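Local coordinates for replicative DNA helicase (Mycobacterium chimaera, PDB 6RIY), which harbours the DnaB-1 intein, a Hedgehog/Intein-fold domain that in its native form probably excises itself by protein splicing and joins the flanking sequences, at residues 53-59 and 136-141; 16-20 and 122-126; 60-64 and 74-78. One frame throughout, in Å; residues are numbered along the deposited sequence.

Interaction 1. Residues 53-59 and 136-141; sequences FSDGTVI and AGRGMV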
ATOM      1  N   PHE A  53      -2.674  -8.562   7.140  1.00 11.15           N
ATOM      2  CA  PHE A  53      -3.053  -9.514   6.101  1.00 15.40           C
ATOM      3  C   PHE A  53      -2.776 -10.938   6.551  1.00 15.99           C
ATOM      4  O   PHE A  53      -2.078 -11.179   7.531  1.00 14.44           O
ATOM      5  CB  PHE A  53      -2.318  -9.194   4.806  1.00 11.70           C
ATOM      6  CG  PHE A  53      -2.645  -7.833   4.280  1.00  9.81           C
ATOM      7  CD1 PHE A  53      -3.768  -7.636   3.491  1.00 15.12           C
ATOM      8  CD2 PHE A  53      -1.843  -6.753   4.593  1.00 12.45           C
ATOM      9  CE1 PHE A  53      -4.084  -6.373   3.003  1.00 15.86           C
ATOM     10  CE2 PHE A  53      -2.157  -5.477   4.120  1.00 10.97           C
ATOM     11  CZ  PHE A  53      -3.283  -5.298   3.314  1.00 16.21           C
ATOM     12  N   SER A  54      -3.348 -11.891   5.810  1.00 17.05           N
ATOM     13  CA  SER A  54      -3.243 -13.294   6.191  1.00 15.55           C
ATOM     14  C   SER A  54      -1.838 -13.858   6.017  1.00 16.60           C
ATOM     15  O   SER A  54      -1.570 -14.952   6.527  1.00 18.93           O
ATOM     16  CB  SER A  54      -4.234 -14.131   5.384  1.00 15.76           C
ATOM     17  OG  SER A  54      -4.039 -13.923   3.997  1.00 16.25           O
ATOM     18  N   ASP A  55      -0.945 -13.150   5.329  1.00 15.41           N
ATOM     19  CA  ASP A  55       0.423 -13.615   5.129  1.00 17.42           C
ATOM     20  C   ASP A  55       1.364 -13.143   6.225  1.00 19.26           C
ATOM     21  O   ASP A  55       2.549 -13.484   6.196  1.00 23.80           O
ATOM     22  CB  ASP A  55       0.949 -13.142   3.773  1.00 19.17           C
ATOM     23  CG  ASP A  55       1.105 -11.626   3.713  1.00 19.54           C
ATOM     24  OD1 ASP A  55       0.380 -10.923   4.453  1.00 18.08           O
ATOM     25  OD2 ASP A  55       1.942 -11.142   2.927  1.00 27.34           O
ATOM     26  N   GLY A  56       0.871 -12.361   7.178  1.00 18.01           N
ATOM     27  CA  GLY A  56       1.698 -11.787   8.217  1.00 17.88           C
ATOM     28  C   GLY A  56       2.088 -10.346   7.971  1.00 18.43           C
ATOM     29  O   GLY A  56       2.616  -9.702   8.880  1.00 16.54           O
ATOM     30  N   THR A  57       1.838  -9.824   6.775  1.00 16.66           N
ATOM     31  CA  THR A  57       2.160  -8.435   6.484  1.00 14.11           C
ATOM     32  C   THR A  57       1.238  -7.505   7.262  1.00 13.35           C
ATOM     33  O   THR A  57       0.014  -7.690   7.275  1.00 14.39           O
ATOM     34  CB  THR A  57       2.026  -8.157   4.985  1.00 11.50           C
ATOM     35  OG1 THR A  57       2.939  -8.982   4.257  1.00 16.95           O
ATOM     36  CG2 THR A  57       2.319  -6.670   4.678  1.00 11.49           C
ATOM     37  N   VAL A  58       1.828  -6.493   7.891  1.00 14.24           N
ATOM     38  CA  VAL A  58       1.093  -5.438   8.573  1.00 12.71           C
ATOM     39  C   VAL A  58       1.541  -4.107   7.983  1.00 12.85           C
ATOM     40  O   VAL A  58       2.736  -3.792   7.999  1.00 14.12           O
ATOM     41  CB  VAL A  58       1.329  -5.466  10.090  1.00 16.67           C
ATOM     42  CG1 VAL A  58       0.760  -4.212  10.741  1.00 13.72           C
ATOM     43  CG2 VAL A  58       0.713  -6.727  10.690  1.00 19.95           C
ATOM     44  N   ILE A  59       0.591  -3.340   7.456  1.00 11.85           N
ATOM     45  CA  ILE A  59       0.860  -2.034   6.867  1.00 13.25           C
ATOM     46  C   ILE A  59       0.017  -0.995   7.592  1.00 12.31           C
ATOM     47  O   ILE A  59      -1.186  -1.190   7.783  1.00 14.44           O
ATOM     48  CB  ILE A  59       0.548  -2.022   5.361  1.00  8.81           C
ATOM     49  CG1 ILE A  59       1.457  -2.999   4.628  1.00 13.15           C
ATOM     50  CG2 ILE A  59       0.716  -0.597   4.778  1.00  9.70           C
ATOM     51  CD1 ILE A  59       1.065  -3.185   3.194  1.00 11.03           C
ATOM     52  N   ALA A 136       3.494  -3.428  -1.587  1.00  5.91           N
ATOM     53  CA  ALA A 136       3.908  -2.811  -0.329  1.00  6.27           C
ATOM     54  C   ALA A 136       3.985  -3.837   0.788  1.00  6.92           C
ATOM     55  O   ALA A 136       3.228  -4.811   0.814  1.00  7.72           O
ATOM     56  CB  ALA A 136       2.943  -1.701   0.091  1.00  7.21           C
ATOM     57  N   GLY A 137       4.879  -3.582   1.743  1.00  8.96           N
ATOM     58  CA  GLY A 137       5.024  -4.436   2.900  1.00 10.49           C
ATOM     59  C   GLY A 137       5.883  -5.648   2.598  1.00 13.64           C
ATOM     60  O   GLY A 137       6.178  -5.979   1.448  1.00 10.20           O
ATOM     61  N   ARG A 138       6.292  -6.332   3.668  1.00 11.18           N
ATOM     62  CA  ARG A 138       7.228  -7.435   3.486  1.00 12.76           C
ATOM     63  C   ARG A 138       6.634  -8.539   2.614  1.00 12.77           C
ATOM     64  O   ARG A 138       7.372  -9.244   1.914  1.00 15.64           O
ATOM     65  CB  ARG A 138       7.675  -7.975   4.847  1.00 15.89           C
ATOM     66  CG  ARG A 138       6.651  -8.775   5.605  1.00 15.27           C
ATOM     67  CD  ARG A 138       7.094  -8.908   7.060  1.00 20.69           C
ATOM     68  NE  ARG A 138       6.056  -9.480   7.908  1.00 21.87           N
ATOM     69  CZ  ARG A 138       6.209 -10.584   8.627  1.00 20.48           C
ATOM     70  NH1 ARG A 138       7.365 -11.226   8.612  1.00 22.38           N
ATOM     71  NH2 ARG A 138       5.215 -11.033   9.377  1.00 26.55           N
ATOM     72  N   GLY A 139       5.311  -8.691   2.627  1.00 11.94           N
ATOM     73  CA  GLY A 139       4.633  -9.650   1.771  1.00 12.26           C
ATOM     74  C   GLY A 139       4.329  -9.186   0.368  1.00 11.14           C
ATOM     75  O   GLY A 139       3.763  -9.958  -0.420  1.00 13.53           O
ATOM     76  N   MET A 140       4.680  -7.944   0.028  1.00  9.93           N
ATOM     77  CA  MET A 140       4.512  -7.402  -1.324  1.00  8.72           C
ATOM     78  C   MET A 140       3.041  -7.436  -1.745  1.00 13.01           C
ATOM     79  O   MET A 140       2.661  -8.022  -2.766  1.00 13.42           O
ATOM     80  CB  MET A 140       5.410  -8.145  -2.322  1.00  9.97           C
ATOM     81  CG  MET A 140       6.868  -8.174  -1.881  1.00 11.23           C
ATOM     82  SD  MET A 140       7.929  -8.902  -3.132  1.00 17.89           S
ATOM     83  CE  MET A 140       7.754 -10.648  -2.763  1.00 25.14           C
ATOM     84  N   VAL A 141       2.220  -6.808  -0.912  1.00  8.87           N
ATOM     85  CA  VAL A 141       0.770  -6.767  -1.101  1.00 10.68           C
ATOM     86  C   VAL A 141       0.432  -5.640  -2.073  1.00 10.04           C
ATOM     87  O   VAL A 141       0.866  -4.496  -1.851  1.00  9.97           O
ATOM     88  CB  VAL A 141       0.072  -6.558   0.240  1.00 10.23           C
ATOM     89  CG1 VAL A 141      -1.441  -6.527   0.077  1.00 13.30           C
ATOM     90  CG2 VAL A 141       0.484  -7.647   1.223  1.00 14.15           C
TER
HETATM   91  O   HOH W   1       4.652  -6.823   8.077  1.00 19.26           O
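Two beta turns meet in a mostly buried contact at Gly56-Arg138 and Thr57-Gly139: the turn Phe53-Gly56, between strands 48-53 and 58-62, faces the turn Gly137-Met140, between strands 133-136 and 141-144. The polar part centres on Thr57. Thr57 OG1 donates to Asp55 OD2 at 2.7 Å and accepts a weak bond from Gly139 N at 2.9 Å. Asp55 OD1 also receives Thr57 N at 3.0 Å, forming an Asx turn; both carboxylate oxygens are approached from above the carboxylate plane, so Thr57 holds the group by two bonds, and OD2 in turn rests against Gly139 CA.

Arg138 spans the outer side with a chain extended from CG to NE. Arg138 NH2 bonds Gly56 O at 3.0 Å with an N-H...O angle of 163°. The oxygen lies close to the guanidinium plane, whereas the nitrogen stands well above the carbonyl plane. A water accepts from Val58 N and, weakly, from Arg138 NE, adding a bridge.

Beneath these bonds the contact is apolar. Val141 CG1, set anti to its own backbone nitrogen (chi1 -179°), sits over one face of Phe53 as a CH-pi contact, 4.0 Å from the ring centroid. The other methyl, Val141 CG2, slides past Thr57 CG2 at 4.0 Å. Farther along, Ile59 CD1 touches Ala136 CB at 3.9 Å, and Leu2 packs against both residues. Such docking of two hairpin turns, with a threonine-centred polar cluster beside an apolar one, brings together distant parts of the all-beta Hedgehog/Intein fold.

Interaction 2. Residues 16-20 and 122-126; sequences TMGDV and VRCVE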
ATOM      1  N   THR A  16      12.159   2.152   1.873  1.00  9.58           N
ATOM      2  CA  THR A  16      11.031   2.588   2.685  1.00  8.15           C
ATOM      3  C   THR A  16      10.239   3.635   1.917  1.00  7.54           C
ATOM      4  O   THR A  16      10.768   4.331   1.044  1.00 10.35           O
ATOM      5  CB  THR A  16      11.489   3.172   4.017  1.00  9.83           C
ATOM      6  OG1 THR A  16      12.374   4.274   3.757  1.00 11.13           O
ATOM      7  CG2 THR A  16      12.216   2.127   4.869  1.00  9.96           C
ATOM      8  N   MET A  17       8.966   3.769   2.280  1.00  8.62           N
ATOM      9  CA  MET A  17       8.167   4.848   1.711  1.00  8.75           C
ATOM     10  C   MET A  17       8.836   6.198   1.956  1.00  6.97           C
ATOM     11  O   MET A  17       8.799   7.083   1.092  1.00 10.46           O
ATOM     12  CB  MET A  17       6.755   4.817   2.296  1.00 11.05           C
ATOM     13  CG  MET A  17       5.879   5.993   1.925  1.00  9.21           C
ATOM     14  SD  MET A  17       5.682   6.177   0.142  1.00 10.64           S
ATOM     15  CE  MET A  17       4.205   5.177  -0.100  1.00 11.38           C
ATOM     16  N   GLY A  18       9.489   6.362   3.110  1.00  7.48           N
ATOM     17  CA  GLY A  18      10.138   7.637   3.390  1.00 12.24           C
ATOM     18  C   GLY A  18      11.271   7.972   2.434  1.00 11.80           C
ATOM     19  O   GLY A  18      11.601   9.147   2.236  1.00 16.60           O
ATOM     20  N   ASP A  19      11.897   6.956   1.851  1.00 10.02           N
ATOM     21  CA  ASP A  19      13.047   7.125   0.976  1.00 12.12           C
ATOM     22  C   ASP A  19      12.679   7.168  -0.505  1.00 10.48           C
ATOM     23  O   ASP A  19      13.573   7.208  -1.347  1.00 15.78           O
ATOM     24  CB  ASP A  19      14.057   5.999   1.220  1.00 12.26           C
ATOM     25  CG  ASP A  19      15.079   6.342   2.277  1.00 21.97           C
ATOM     26  OD1 ASP A  19      15.112   7.501   2.736  1.00 21.30           O
ATOM     27  OD2 ASP A  19      15.865   5.444   2.647  1.00 27.04           O
ATOM     28  N   VAL A  20      11.397   7.162  -0.847  1.00 13.44           N
ATOM     29  CA  VAL A  20      10.992   7.147  -2.252  1.00 14.43           C
ATOM     30  C   VAL A  20      11.089   8.546  -2.835  1.00 18.07           C
ATOM     31  O   VAL A  20      10.627   9.515  -2.227  1.00 18.95           O
ATOM     32  CB  VAL A  20       9.562   6.599  -2.409  1.00 15.28           C
ATOM     33  CG1 VAL A  20       9.121   6.737  -3.850  1.00 19.07           C
ATOM     34  CG2 VAL A  20       9.509   5.157  -1.985  1.00 19.89           C
ATOM     35  N   VAL A 122       2.941   9.972   7.085  1.00  9.47           N
ATOM     36  CA  VAL A 122       2.630   9.169   5.899  1.00  9.20           C
ATOM     37  C   VAL A 122       2.989   9.957   4.645  1.00 15.24           C
ATOM     38  O   VAL A 122       3.194  11.169   4.685  1.00 13.43           O
ATOM     39  CB  VAL A 122       1.145   8.717   5.850  1.00  7.84           C
ATOM     40  CG1 VAL A 122       0.811   7.863   7.052  1.00  9.37           C
ATOM     41  CG2 VAL A 122       0.178   9.919   5.731  1.00  8.55           C
ATOM     42  N   ARG A 123       3.060   9.245   3.516  1.00 10.31           N
ATOM     43  CA  ARG A 123       3.293   9.838   2.199  1.00  9.50           C
ATOM     44  C   ARG A 123       2.510   9.072   1.142  1.00  9.43           C
ATOM     45  O   ARG A 123       2.313   7.862   1.269  1.00  9.82           O
ATOM     46  CB  ARG A 123       4.767   9.777   1.778  1.00 16.06           C
ATOM     47  CG  ARG A 123       5.734  10.689   2.475  1.00 22.21           C
ATOM     48  CD  ARG A 123       7.147  10.432   1.926  1.00 21.97           C
ATOM     49  NE  ARG A 123       7.378  11.119   0.657  1.00 22.19           N
ATOM     50  CZ  ARG A 123       8.333  10.798  -0.210  1.00 18.65           C
ATOM     51  NH1 ARG A 123       9.145   9.774   0.032  1.00 15.37           N
ATOM     52  NH2 ARG A 123       8.468  11.496  -1.326  1.00 17.97           N
ATOM     53  N   CYS A 124       2.155   9.763   0.059  1.00 12.69           N
ATOM     54  CA  CYS A 124       1.601   9.139  -1.138  1.00 17.38           C
ATOM     55  C   CYS A 124       2.591   9.184  -2.296  1.00 11.63           C
ATOM     56  O   CYS A 124       3.381  10.123  -2.431  1.00 12.87           O
ATOM     57  CB  CYS A 124       0.311   9.819  -1.603  1.00 27.18           C
ATOM     58  SG  CYS A 124      -1.029   9.792  -0.435  1.00 35.45           S
ATOM     59  N   VAL A 125       2.492   8.178  -3.164  1.00 16.58           N
ATOM     60  CA  VAL A 125       3.211   8.153  -4.431  1.00 18.77           C
ATOM     61  C   VAL A 125       2.187   7.989  -5.547  1.00 18.03           C
ATOM     62  O   VAL A 125       1.088   7.465  -5.347  1.00 16.95           O
ATOM     63  CB  VAL A 125       4.255   7.017  -4.495  1.00 15.42           C
ATOM     64  CG1 VAL A 125       5.293   7.174  -3.395  1.00 17.89           C
ATOM     65  CG2 VAL A 125       3.563   5.651  -4.387  1.00 17.76           C
ATOM     66  N   GLU A 126       2.560   8.438  -6.739  1.00 15.51           N
ATOM     67  CA  GLU A 126       1.861   8.050  -7.953  1.00 20.27           C
ATOM     68  C   GLU A 126       2.827   7.270  -8.834  1.00 14.39           C
ATOM     69  O   GLU A 126       4.018   7.579  -8.882  1.00 15.32           O
ATOM     70  CB  GLU A 126       1.307   9.269  -8.687  1.00 18.93           C
ATOM     71  CG  GLU A 126       0.491  10.188  -7.785  1.00 26.55           C
ATOM     72  CD  GLU A 126      -0.188  11.320  -8.531  1.00 40.92           C
ATOM     73  OE1 GLU A 126      -0.735  11.072  -9.628  1.00 43.43           O
ATOM     74  OE2 GLU A 126      -0.180  12.461  -8.020  1.00 39.56           O
TER
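Arg123, on strand 122-127, reaches across to the backbone carbonyls of Met17 and Val20 in the loop between strands 14-16 and 25-27, while Val125 on the same strand meets the side chains of those two residues.

The hydrogen bonds all come from the guanidinium group. Arg123 NH1 donates to Val20 O at 2.7 Å with an N-H...O angle of 155°; the nitrogen lies in the carbonyl plane on a lone pair, and the oxygen lies close to the guanidinium plane. Arg123 NH2 adds a weak bond to Val20 O at 3.1 Å, so this oxygen is gripped by both terminal nitrogens. Arg123 NH1 also makes a weak, bent bond of 2.9 Å to Met17 O, a carbonyl that already takes Val20 N as the chain leaves the short 3-10 turn. A bend at chi3 (81°) swings the end of the arginine onto this turn, and NE donates to Thr40 O, fixing the group from another direction. The positive charge would probably be stabilised by the carbonyl oxygens gathered around it.

The apolar contacts lie beside this cluster. Met17 crosses Arg123 at an angle, its CG 3.9 Å from Arg123 CB and its CE 3.6 Å from Arg123 O. The bent methionine then meets Val125 tip to tip, Met17 SD lying 3.7 Å from Val125 CG1. Val125 CG1 also touches Val20 CG1 at 3.9 Å, the two valines crossing at about a right angle. Tyr134 packs on both Met17 and Val125, and Val36 on Val20, extending the cluster to strands 133-136 and 33-39. The arginine thus ties a 3-10 turn to strand 122-127, in the antiparallel sheet that also holds strands 2-3 and 33-39, as part of this intein's all-beta body.

Interaction 3. Residues 60-64 and 74-78; sequences VADAA and RTSAQ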
ATOM      1  N   VAL A  60       0.641   0.112   7.972  1.00  8.59           N
ATOM      2  CA  VAL A  60      -0.065   1.248   8.546  1.00  8.23           C
ATOM      3  C   VAL A  60      -0.289   2.268   7.443  1.00  7.83           C
ATOM      4  O   VAL A  60       0.653   2.657   6.734  1.00 10.12           O
ATOM      5  CB  VAL A  60       0.716   1.841   9.725  1.00 11.49           C
ATOM      6  CG1 VAL A  60       0.090   3.136  10.191  1.00 10.18           C
ATOM      7  CG2 VAL A  60       0.769   0.813  10.853  1.00 12.66           C
ATOM      8  N   ALA A  61      -1.542   2.662   7.263  1.00  7.68           N
ATOM      9  CA  ALA A  61      -1.915   3.515   6.152  1.00  9.31           C
ATOM     10  C   ALA A  61      -2.943   4.514   6.642  1.00 10.61           C
ATOM     11  O   ALA A  61      -3.631   4.286   7.642  1.00 11.28           O
ATOM     12  CB  ALA A  61      -2.482   2.707   4.978  1.00 14.31           C
ATOM     13  N   ASP A  62      -3.066   5.626   5.922  1.00 10.82           N
ATOM     14  CA  ASP A  62      -4.079   6.562   6.365  1.00 12.76           C
ATOM     15  C   ASP A  62      -5.468   6.000   6.062  1.00  9.91           C
ATOM     16  O   ASP A  62      -5.638   5.024   5.314  1.00 12.36           O
ATOM     17  CB  ASP A  62      -3.858   7.950   5.755  1.00 19.45           C
ATOM     18  CG  ASP A  62      -4.364   8.066   4.352  1.00 30.47           C
ATOM     19  OD1 ASP A  62      -4.274   7.083   3.591  1.00 31.98           O
ATOM     20  OD2 ASP A  62      -4.846   9.163   4.004  1.00 40.89           O
ATOM     21  N   ALA A  63      -6.462   6.585   6.725  1.00 13.55           N
ATOM     22  CA  ALA A  63      -7.806   6.017   6.682  1.00 12.65           C
ATOM     23  C   ALA A  63      -8.354   5.938   5.266  1.00 13.00           C
ATOM     24  O   ALA A  63      -9.153   5.038   4.964  1.00 15.41           O
ATOM     25  CB  ALA A  63      -8.743   6.847   7.562  1.00 12.88           C
ATOM     26  N   ALA A  64      -7.938   6.845   4.386  1.00 14.32           N
ATOM     27  CA  ALA A  64      -8.505   6.892   3.046  1.00 17.37           C
ATOM     28  C   ALA A  64      -7.681   6.154   2.000  1.00 18.73           C
ATOM     29  O   ALA A  64      -8.073   6.149   0.830  1.00 20.91           O
ATOM     30  CB  ALA A  64      -8.696   8.339   2.603  1.00 20.47           C
ATOM     31  N   ARG A  74     -11.635  -0.566  -1.636  1.00 13.86           N
ATOM     32  CA  ARG A  74     -12.018  -0.201  -0.278  1.00 12.44           C
ATOM     33  C   ARG A  74     -10.937   0.663   0.346  1.00 10.90           C
ATOM     34  O   ARG A  74      -9.752   0.474   0.079  1.00 12.46           O
ATOM     35  CB  ARG A  74     -12.246  -1.437   0.601  1.00 12.64           C
ATOM     36  CG  ARG A  74     -13.394  -2.311   0.120  1.00 20.10           C
ATOM     37  CD  ARG A  74     -13.952  -3.185   1.244  1.00 25.91           C
ATOM     38  NE  ARG A  74     -15.336  -3.579   0.978  1.00 31.54           N
ATOM     39  CZ  ARG A  74     -16.374  -3.251   1.744  1.00 34.54           C
ATOM     40  NH1 ARG A  74     -16.199  -2.532   2.847  1.00 32.65           N
ATOM     41  NH2 ARG A  74     -17.594  -3.654   1.416  1.00 37.26           N
ATOM     42  N   THR A  75     -11.350   1.615   1.168  1.00 11.60           N
ATOM     43  CA  THR A  75     -10.368   2.346   1.951  1.00 10.97           C
ATOM     44  C   THR A  75      -9.991   1.537   3.182  1.00 10.87           C
ATOM     45  O   THR A  75     -10.693   0.602   3.570  1.00 11.84           O
ATOM     46  CB  THR A  75     -10.911   3.706   2.379  1.00 14.95           C
ATOM     47  OG1 THR A  75     -11.967   3.498   3.316  1.00 17.46           O
ATOM     48  CG2 THR A  75     -11.445   4.469   1.182  1.00 21.90           C
ATOM     49  N   SER A  76      -8.855   1.897   3.792  1.00 10.27           N
ATOM     50  CA  SER A  76      -8.419   1.189   4.994  1.00 11.98           C
ATOM     51  C   SER A  76      -9.533   1.129   6.026  1.00 16.46           C
ATOM     52  O   SER A  76      -9.740   0.096   6.667  1.00 17.67           O
ATOM     53  CB  SER A  76      -7.185   1.869   5.604  1.00 11.82           C
ATOM     54  OG  SER A  76      -6.242   2.249   4.619  1.00 12.20           O
ATOM     55  N   ALA A  77     -10.276   2.227   6.180  1.00 16.19           N
ATOM     56  CA  ALA A  77     -11.324   2.307   7.194  1.00 15.65           C
ATOM     57  C   ALA A  77     -12.528   1.431   6.873  1.00 18.38           C
ATOM     58  O   ALA A  77     -13.361   1.203   7.756  1.00 25.25           O
ATOM     59  CB  ALA A  77     -11.781   3.754   7.361  1.00 22.43           C
ATOM     60  N   GLN A  78     -12.659   0.961   5.638  1.00 14.84           N
ATOM     61  CA  GLN A  78     -13.777   0.103   5.274  1.00 19.70           C
ATOM     62  C   GLN A  78     -13.393  -1.365   5.169  1.00 18.96           C
ATOM     63  O   GLN A  78     -14.266  -2.190   4.892  1.00 20.34           O
ATOM     64  CB  GLN A  78     -14.398   0.569   3.952  1.00 28.92           C
TER
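The base of the beta hairpin formed by strands 66-69 and 72-75 is closed here: residues 60-64, which lead into it from the end of strand 58-62, meet residues 74-78, which leave it through a short 3-10 turn. In this Hedgehog/Intein domain the junction lies close to the start of the chain, since Asp62 OD1 binds Ala1 N and the backbones of the two residues are also hydrogen-bonded.

Two hydrogen bonds cross the contact. Ala77 N donates to Ala63 O in a rather long backbone bond of 3.3 Å. One residue back on both sides, Ser76 OG donates to Asp62 O at 2.9 Å. The serine hydroxyl stands beside its own backbone nitrogen (chi1 -43°), which directs it at this carbonyl; Ser76 OG also accepts from Trp67 NE1, so the serine links the incoming strand to the tryptophan of the hairpin.

Apolar groups fill in around these bonds. Ala63 CB faces Ala77 CB at 4.3 Å, and Tyr49 of strand 48-53 lies against Ala63, Ser76 and Ala77. Thr75 uses two of its carbons: CB lies 3.4 Å from Ala63 O, while its methyl CG2 reaches Ala64 O at 3.8 Å. Ala61 CB rests against the serine hydroxyl, 3.8 Å from Ser76 OG.

How the interactions relate
Along the chain the six segments run 16-20, 53-59, 60-64, 74-78, 122-126 and 136-141. Interactions 1 and 2 therefore interlace, each joining an early part of the chain to a late one, while interaction 3 is local and falls within the span of both. The centres of interactions 1 and 3 are about 15 Å apart, and that of interaction 2 lies about 16 Å from each. Interactions 1 and 3 share strand 58-62 of one sheet, interaction 2 uses strand 122-127 of the other, and N-terminal residues 1-3 bridge the two strands by hydrogen bonds. The interlaced long-range contacts tie the two halves of the sequence together, consistent with the compact fold of an intein.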